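Local coordinates for protein endonuclease V (Streptomyces avermitilis, PDB 3GOC) that probably repairs deaminated bases in DNA, using magnesium to cleave the strand at the second phosphodiester bond 3' to a deoxyinosine, at residues Tyr49-Val61 with Val70-Phe82. Residues are numbered along the deposited sequence; the frame is centred on the assembly and turned at random.
Sequences YDDERDVVVAAAV and VVAEATAVGEVSF
With its CG2 anti to the carbonyl carbon and its CG1 anti to the backbone N (chi1 173°), V80 turns CG2 toward segment 49-61, where this methyl meets Y49, D54 and V56. V80 CG2 reaches the Y49 ring at its edge, near the ring plane, 4.0 Å from Y49 CD2, while V56 CG2 lies over one face of that ring, displaced toward the rim. V80 N donates almost straight to D54 O (3.0 Å, 176° at the hydrogen), though from above the carbonyl plane; a water donating to both D54 OD1 and V80 O adds a second link. Beyond this end the pairing is a regular antiparallel ladder: V56 with G78, A58 with A76 and A60 with A74 each exchange two backbone hydrogen bonds, G78 N to V56 O being the shortest at 2.8 Å. At the non-hydrogen-bonded pairs, CA-H...O contacts such as T75 CA to A58 O (3.1 Å) supplement them. V77 spreads its methyls between two valines: V77 CG1 presses on V55 CG1 at 3.3 Å, unusually tight, and CG2 rests on V57 CG2. The two strands form a hairpin at one margin of the RNase H-like sheet: 70-79 is outermost within the chain, 55-64 pairs next with 41-49, which carries the magnesium ligand D46, and helix 94-102 covers V56, A58 and A76 while helix 211-228 touches T75 on the opposite face.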
ATOM      1  N   TYR A  49      -1.735 -20.984  20.956  1.00  6.68           N
ATOM      2  CA  TYR A  49      -1.210 -21.901  21.961  1.00  6.56           C
ATOM      3  C   TYR A  49      -2.339 -22.546  22.740  1.00  8.25           C
ATOM      4  O   TYR A  49      -3.310 -21.883  23.103  1.00 10.05           O
ATOM      5  CB  TYR A  49      -0.309 -21.162  22.954  1.00  9.72           C
ATOM      6  CG  TYR A  49       1.023 -20.741  22.392  1.00  5.68           C
ATOM      7  CD1 TYR A  49       1.170 -19.527  21.721  1.00  4.64           C
ATOM      8  CD2 TYR A  49       2.137 -21.566  22.514  1.00  8.21           C
ATOM      9  CE1 TYR A  49       2.396 -19.149  21.181  1.00  7.58           C
ATOM     10  CE2 TYR A  49       3.366 -21.199  21.983  1.00 10.31           C
ATOM     11  CZ  TYR A  49       3.490 -19.994  21.318  1.00  9.57           C
ATOM     12  OH  TYR A  49       4.706 -19.633  20.791  1.00 11.99           O
ATOM     13  N   ASP A  50      -2.217 -23.841  22.998  1.00  6.89           N
ATOM     14  CA  ASP A  50      -3.236 -24.524  23.767  1.00  6.09           C
ATOM     15  C   ASP A  50      -2.921 -24.327  25.248  1.00  7.93           C
ATOM     16  O   ASP A  50      -1.758 -24.336  25.645  1.00 11.36           O
ATOM     17  CB  ASP A  50      -3.253 -26.011  23.438  1.00 10.68           C
ATOM     18  CG  ASP A  50      -4.526 -26.684  23.904  1.00 22.36           C
ATOM     19  OD1 ASP A  50      -4.525 -27.309  24.980  1.00 12.96           O
ATOM     20  OD2 ASP A  50      -5.543 -26.565  23.190  1.00 33.20           O
ATOM     21  N   ASP A  51      -3.954 -24.153  26.066  1.00  6.52           N
ATOM     22  CA  ASP A  51      -3.746 -23.951  27.497  1.00 10.79           C
ATOM     23  C   ASP A  51      -3.692 -25.237  28.298  1.00  9.54           C
ATOM     24  O   ASP A  51      -3.218 -25.233  29.430  1.00 13.28           O
ATOM     25  CB  ASP A  51      -4.846 -23.069  28.092  1.00 11.29           C
ATOM     26  CG  ASP A  51      -4.822 -21.659  27.552  1.00 13.64           C
ATOM     27  OD1 ASP A  51      -3.721 -21.141  27.285  1.00 16.54           O
ATOM     28  OD2 ASP A  51      -5.908 -21.062  27.419  1.00 19.84           O
ATOM     29  N   GLU A  52      -4.175 -26.333  27.722  1.00  7.58           N
ATOM     30  CA  GLU A  52      -4.209 -27.606  28.434  1.00  9.74           C
ATOM     31  C   GLU A  52      -3.051 -28.536  28.134  1.00 11.72           C
ATOM     32  O   GLU A  52      -2.663 -29.335  28.981  1.00 15.60           O
ATOM     33  CB  GLU A  52      -5.531 -28.316  28.150  1.00  7.28           C
ATOM     34  CG  GLU A  52      -6.743 -27.611  28.743  1.00  9.59           C
ATOM     35  CD  GLU A  52      -6.670 -27.495  30.254  1.00  8.55           C
ATOM     36  OE1 GLU A  52      -6.375 -28.521  30.904  1.00  9.25           O
ATOM     37  OE2 GLU A  52      -6.922 -26.385  30.780  1.00  7.81           O
ATOM     38  N   ARG A  53      -2.514 -28.452  26.924  1.00 13.22           N
ATOM     39  CA  ARG A  53      -1.371 -29.279  26.560  1.00 16.88           C
ATOM     40  C   ARG A  53      -0.290 -28.401  25.946  1.00 15.39           C
ATOM     41  O   ARG A  53      -0.582 -27.335  25.406  1.00 17.63           O
ATOM     42  CB  ARG A  53      -1.795 -30.404  25.610  1.00 19.36           C
ATOM     43  CG  ARG A  53      -2.656 -29.995  24.440  1.00 27.01           C
ATOM     44  CD  ARG A  53      -3.701 -31.080  24.188  1.00 36.57           C
ATOM     45  NE  ARG A  53      -4.201 -31.077  22.816  1.00 39.51           N
ATOM     46  CZ  ARG A  53      -3.545 -31.593  21.782  1.00 38.56           C
ATOM     47  NH1 ARG A  53      -2.358 -32.159  21.960  1.00 40.41           N
ATOM     48  NH2 ARG A  53      -4.077 -31.547  20.569  1.00 39.85           N
ATOM     49  N   ASP A  54       0.958 -28.849  26.047  1.00 18.37           N
ATOM     50  CA  ASP A  54       2.101 -28.091  25.543  1.00 18.00           C
ATOM     51  C   ASP A  54       2.200 -28.147  24.024  1.00 15.30           C
ATOM     52  O   ASP A  54       3.204 -28.598  23.471  1.00 15.19           O
ATOM     53  CB  ASP A  54       3.395 -28.629  26.167  1.00 21.83           C
ATOM     54  CG  ASP A  54       4.423 -27.540  26.415  1.00 26.64           C
ATOM     55  OD1 ASP A  54       5.587 -27.877  26.727  1.00 38.60           O
ATOM     56  OD2 ASP A  54       4.069 -26.347  26.312  1.00 27.70           O
ATOM     57  N   VAL A  55       1.157 -27.673  23.354  1.00 12.11           N
ATOM     58  CA  VAL A  55       1.126 -27.682  21.900  1.00 12.67           C
ATOM     59  C   VAL A  55       0.841 -26.294  21.333  1.00 10.17           C
ATOM     60  O   VAL A  55       0.177 -25.473  21.969  1.00  8.18           O
ATOM     61  CB  VAL A  55       0.054 -28.677  21.390  1.00 16.35           C
ATOM     62  CG1 VAL A  55       0.011 -28.672  19.875  1.00 25.02           C
ATOM     63  CG2 VAL A  55       0.367 -30.077  21.905  1.00 18.17           C
ATOM     64  N   VAL A  56       1.371 -26.032  20.143  1.00  6.67           N
ATOM     65  CA  VAL A  56       1.159 -24.765  19.466  1.00  5.08           C
ATOM     66  C   VAL A  56       0.762 -25.077  18.029  1.00  6.00           C
ATOM     67  O   VAL A  56       1.272 -26.022  17.426  1.00  8.01           O
ATOM     68  CB  VAL A  56       2.437 -23.861  19.517  1.00  8.09           C
ATOM     69  CG1 VAL A  56       3.635 -24.586  18.918  1.00  8.96           C
ATOM     70  CG2 VAL A  56       2.172 -22.544  18.795  1.00  8.46           C
ATOM     71  N   VAL A  57      -0.184 -24.311  17.502  1.00  5.31           N
ATOM     72  CA  VAL A  57      -0.651 -24.517  16.138  1.00  6.91           C
ATOM     73  C   VAL A  57      -0.370 -23.277  15.314  1.00  8.81           C
ATOM     74  O   VAL A  57      -0.724 -22.166  15.706  1.00  8.36           O
ATOM     75  CB  VAL A  57      -2.166 -24.816  16.105  1.00  8.11           C
ATOM     76  CG1 VAL A  57      -2.662 -24.828  14.664  1.00 11.86           C
ATOM     77  CG2 VAL A  57      -2.437 -26.166  16.761  1.00 11.20           C
ATOM     78  N   ALA A  58       0.282 -23.472  14.175  1.00  6.36           N
ATOM     79  CA  ALA A  58       0.615 -22.365  13.295  1.00  7.36           C
ATOM     80  C   ALA A  58      -0.201 -22.425  12.020  1.00  4.71           C
ATOM     81  O   ALA A  58      -0.573 -23.504  11.556  1.00  7.39           O
ATOM     82  CB  ALA A  58       2.091 -22.399  12.952  1.00  6.46           C
ATOM     83  N   ALA A  59      -0.495 -21.254  11.471  1.00  5.62           N
ATOM     84  CA  ALA A  59      -1.236 -21.170  10.225  1.00  5.29           C
ATOM     85  C   ALA A  59      -0.532 -20.203   9.294  1.00  5.96           C
ATOM     86  O   ALA A  59       0.055 -19.213   9.727  1.00  6.97           O
ATOM     87  CB  ALA A  59      -2.667 -20.695  10.476  1.00  6.31           C
ATOM     88  N   ALA A  60      -0.575 -20.517   8.006  1.00  5.33           N
ATOM     89  CA  ALA A  60       0.004 -19.657   6.989  1.00  5.35           C
ATOM     90  C   ALA A  60      -1.091 -19.508   5.944  1.00  4.83           C
ATOM     91  O   ALA A  60      -1.622 -20.501   5.448  1.00  7.57           O
ATOM     92  CB  ALA A  60       1.239 -20.302   6.376  1.00  6.95           C
ATOM     93  N   VAL A  61      -1.451 -18.269   5.639  1.00  5.22           N
ATOM     94  CA  VAL A  61      -2.483 -18.007   4.647  1.00  5.80           C
ATOM     95  C   VAL A  61      -1.910 -17.110   3.568  1.00  4.81           C
ATOM     96  O   VAL A  61      -1.496 -15.985   3.838  1.00  5.75           O
ATOM     97  CB  VAL A  61      -3.713 -17.327   5.274  1.00  3.64           C
ATOM     98  CG1 VAL A  61      -4.763 -17.072   4.198  1.00  7.55           C
ATOM     99  CG2 VAL A  61      -4.294 -18.207   6.374  1.00  6.19           C
ATOM    100  N   VAL A  70      -7.783 -15.199  -1.037  1.00  7.93           N
ATOM    101  CA  VAL A  70      -6.982 -16.291  -0.506  1.00  8.25           C
ATOM    102  C   VAL A  70      -6.677 -17.255  -1.646  1.00  9.50           C
ATOM    103  O   VAL A  70      -7.574 -17.648  -2.395  1.00 11.55           O
ATOM    104  CB  VAL A  70      -7.736 -17.048   0.606  1.00  6.58           C
ATOM    105  CG1 VAL A  70      -6.918 -18.249   1.072  1.00  8.45           C
ATOM    106  CG2 VAL A  70      -8.010 -16.113   1.767  1.00  9.05           C
ATOM    107  N   VAL A  71      -5.408 -17.618  -1.796  1.00  8.15           N
ATOM    108  CA  VAL A  71      -5.025 -18.549  -2.848  1.00  7.29           C
ATOM    109  C   VAL A  71      -4.484 -19.865  -2.301  1.00  8.22           C
ATOM    110  O   VAL A  71      -4.417 -20.855  -3.024  1.00 10.92           O
ATOM    111  CB  VAL A  71      -3.987 -17.931  -3.812  1.00 11.43           C
ATOM    112  CG1 VAL A  71      -4.596 -16.730  -4.519  1.00 10.36           C
ATOM    113  CG2 VAL A  71      -2.739 -17.527  -3.056  1.00 11.36           C
ATOM    114  N   ALA A  72      -4.113 -19.885  -1.022  1.00  6.62           N
ATOM    115  CA  ALA A  72      -3.590 -21.102  -0.404  1.00  7.74           C
ATOM    116  C   ALA A  72      -3.503 -20.943   1.105  1.00  7.31           C
ATOM    117  O   ALA A  72      -3.402 -19.830   1.611  1.00  8.31           O
ATOM    118  CB  ALA A  72      -2.212 -21.416  -0.969  1.00  7.73           C
ATOM    119  N   GLU A  73      -3.548 -22.060   1.822  1.00  8.26           N
ATOM    120  CA  GLU A  73      -3.443 -22.023   3.276  1.00  8.59           C
ATOM    121  C   GLU A  73      -2.949 -23.361   3.796  1.00 10.00           C
ATOM    122  O   GLU A  73      -3.105 -24.388   3.136  1.00 10.63           O
ATOM    123  CB  GLU A  73      -4.796 -21.685   3.908  1.00 14.80           C
ATOM    124  CG  GLU A  73      -5.899 -22.669   3.593  1.00 18.10           C
ATOM    125  CD  GLU A  73      -7.233 -22.259   4.195  1.00 27.49           C
ATOM    126  OE1 GLU A  73      -7.650 -21.101   3.981  1.00 31.57           O
ATOM    127  OE2 GLU A  73      -7.861 -23.095   4.880  1.00 33.95           O
ATOM    128  N   ALA A  74      -2.339 -23.344   4.976  1.00  6.98           N
ATOM    129  CA  ALA A  74      -1.824 -24.564   5.582  1.00  7.32           C
ATOM    130  C   ALA A  74      -1.634 -24.349   7.073  1.00  7.47           C
ATOM    131  O   ALA A  74      -1.439 -23.223   7.521  1.00  8.13           O
ATOM    132  CB  ALA A  74      -0.496 -24.949   4.939  1.00 10.51           C
ATOM    133  N   THR A  75      -1.711 -25.427   7.841  1.00  9.09           N
ATOM    134  CA  THR A  75      -1.503 -25.344   9.279  1.00  5.30           C
ATOM    135  C   THR A  75      -0.593 -26.485   9.706  1.00  6.61           C
ATOM    136  O   THR A  75      -0.374 -27.441   8.958  1.00  9.25           O
ATOM    137  CB  THR A  75      -2.829 -25.453  10.075  1.00  5.54           C
ATOM    138  OG1 THR A  75      -3.469 -26.700   9.778  1.00  8.83           O
ATOM    139  CG2 THR A  75      -3.757 -24.304   9.735  1.00  8.47           C
ATOM    140  N   ALA A  76      -0.055 -26.368  10.911  1.00  7.04           N
ATOM    141  CA  ALA A  76       0.816 -27.394  11.462  1.00  6.69           C
ATOM    142  C   ALA A  76       0.638 -27.396  12.973  1.00  5.55           C
ATOM    143  O   ALA A  76       0.373 -26.356  13.576  1.00  7.08           O
ATOM    144  CB  ALA A  76       2.267 -27.105  11.107  1.00  7.38           C
ATOM    145  N   VAL A  77       0.764 -28.573  13.570  1.00  6.16           N
ATOM    146  CA  VAL A  77       0.635 -28.727  15.011  1.00  8.54           C
ATOM    147  C   VAL A  77       2.011 -29.107  15.531  1.00  9.54           C
ATOM    148  O   VAL A  77       2.656 -29.993  14.973  1.00  9.80           O
ATOM    149  CB  VAL A  77      -0.360 -29.846  15.363  1.00  7.27           C
ATOM    150  CG1 VAL A  77      -0.408 -30.038  16.864  1.00 14.79           C
ATOM    151  CG2 VAL A  77      -1.744 -29.496  14.828  1.00 14.31           C
ATOM    152  N   GLY A  78       2.475 -28.438  16.581  1.00  6.62           N
ATOM    153  CA  GLY A  78       3.790 -28.765  17.099  1.00  7.64           C
ATOM    154  C   GLY A  78       3.917 -28.748  18.609  1.00  5.71           C
ATOM    155  O   GLY A  78       3.052 -28.235  19.314  1.00  9.00           O
ATOM    156  N   GLU A  79       4.998 -29.341  19.100  1.00  7.35           N
ATOM    157  CA  GLU A  79       5.283 -29.354  20.526  1.00  7.54           C
ATOM    158  C   GLU A  79       5.927 -28.004  20.832  1.00  6.21           C
ATOM    159  O   GLU A  79       6.819 -27.567  20.103  1.00  9.54           O
ATOM    160  CB  GLU A  79       6.278 -30.468  20.861  1.00 11.78           C
ATOM    161  CG  GLU A  79       5.724 -31.878  20.738  1.00 15.85           C
ATOM    162  CD  GLU A  79       6.804 -32.931  20.914  1.00 23.85           C
ATOM    163  OE1 GLU A  79       7.717 -32.706  21.737  1.00 28.97           O
ATOM    164  OE2 GLU A  79       6.734 -33.987  20.247  1.00 33.35           O
ATOM    165  N   VAL A  80       5.470 -27.333  21.886  1.00  7.21           N
ATOM    166  CA  VAL A  80       6.066 -26.055  22.252  1.00  6.88           C
ATOM    167  C   VAL A  80       7.542 -26.359  22.489  1.00  8.72           C
ATOM    168  O   VAL A  80       7.896 -27.211  23.309  1.00 10.21           O
ATOM    169  CB  VAL A  80       5.394 -25.472  23.502  1.00  6.95           C
ATOM    170  CG1 VAL A  80       6.146 -24.236  23.975  1.00  5.82           C
ATOM    171  CG2 VAL A  80       3.953 -25.116  23.169  1.00  9.13           C
ATOM    172  N   SER A  81       8.403 -25.659  21.757  1.00  9.06           N
ATOM    173  CA  SER A  81       9.838 -25.922  21.806  1.00  5.99           C
ATOM    174  C   SER A  81      10.743 -25.124  22.738  1.00  8.21           C
ATOM    175  O   SER A  81      11.967 -25.231  22.647  1.00  9.52           O
ATOM    176  CB  SER A  81      10.395 -25.845  20.385  1.00  9.11           C
ATOM    177  OG  SER A  81       9.940 -24.673  19.736  1.00  9.14           O
ATOM    178  N   PHE A  82      10.161 -24.339  23.633  1.00  5.64           N
ATOM    179  CA  PHE A  82      10.959 -23.562  24.569  1.00  8.46           C
ATOM    180  C   PHE A  82      10.059 -23.069  25.692  1.00  8.73           C
ATOM    181  O   PHE A  82       8.865 -22.854  25.492  1.00  9.40           O
ATOM    182  CB  PHE A  82      11.584 -22.350  23.859  1.00  8.35           C
ATOM    183  CG  PHE A  82      12.815 -21.814  24.537  1.00  9.19           C
ATOM    184  CD1 PHE A  82      14.021 -22.506  24.463  1.00  7.61           C
ATOM    185  CD2 PHE A  82      12.766 -20.628  25.266  1.00  7.62           C
ATOM    186  CE1 PHE A  82      15.155 -22.028  25.106  1.00  9.53           C
ATOM    187  CE2 PHE A  82      13.896 -20.141  25.913  1.00  9.28           C
ATOM    188  CZ  PHE A  82      15.095 -20.844  25.833  1.00 10.27           C
TER
HETATM  189  O   HOH W   1       6.993 -29.387  24.749  1.00 25.33           O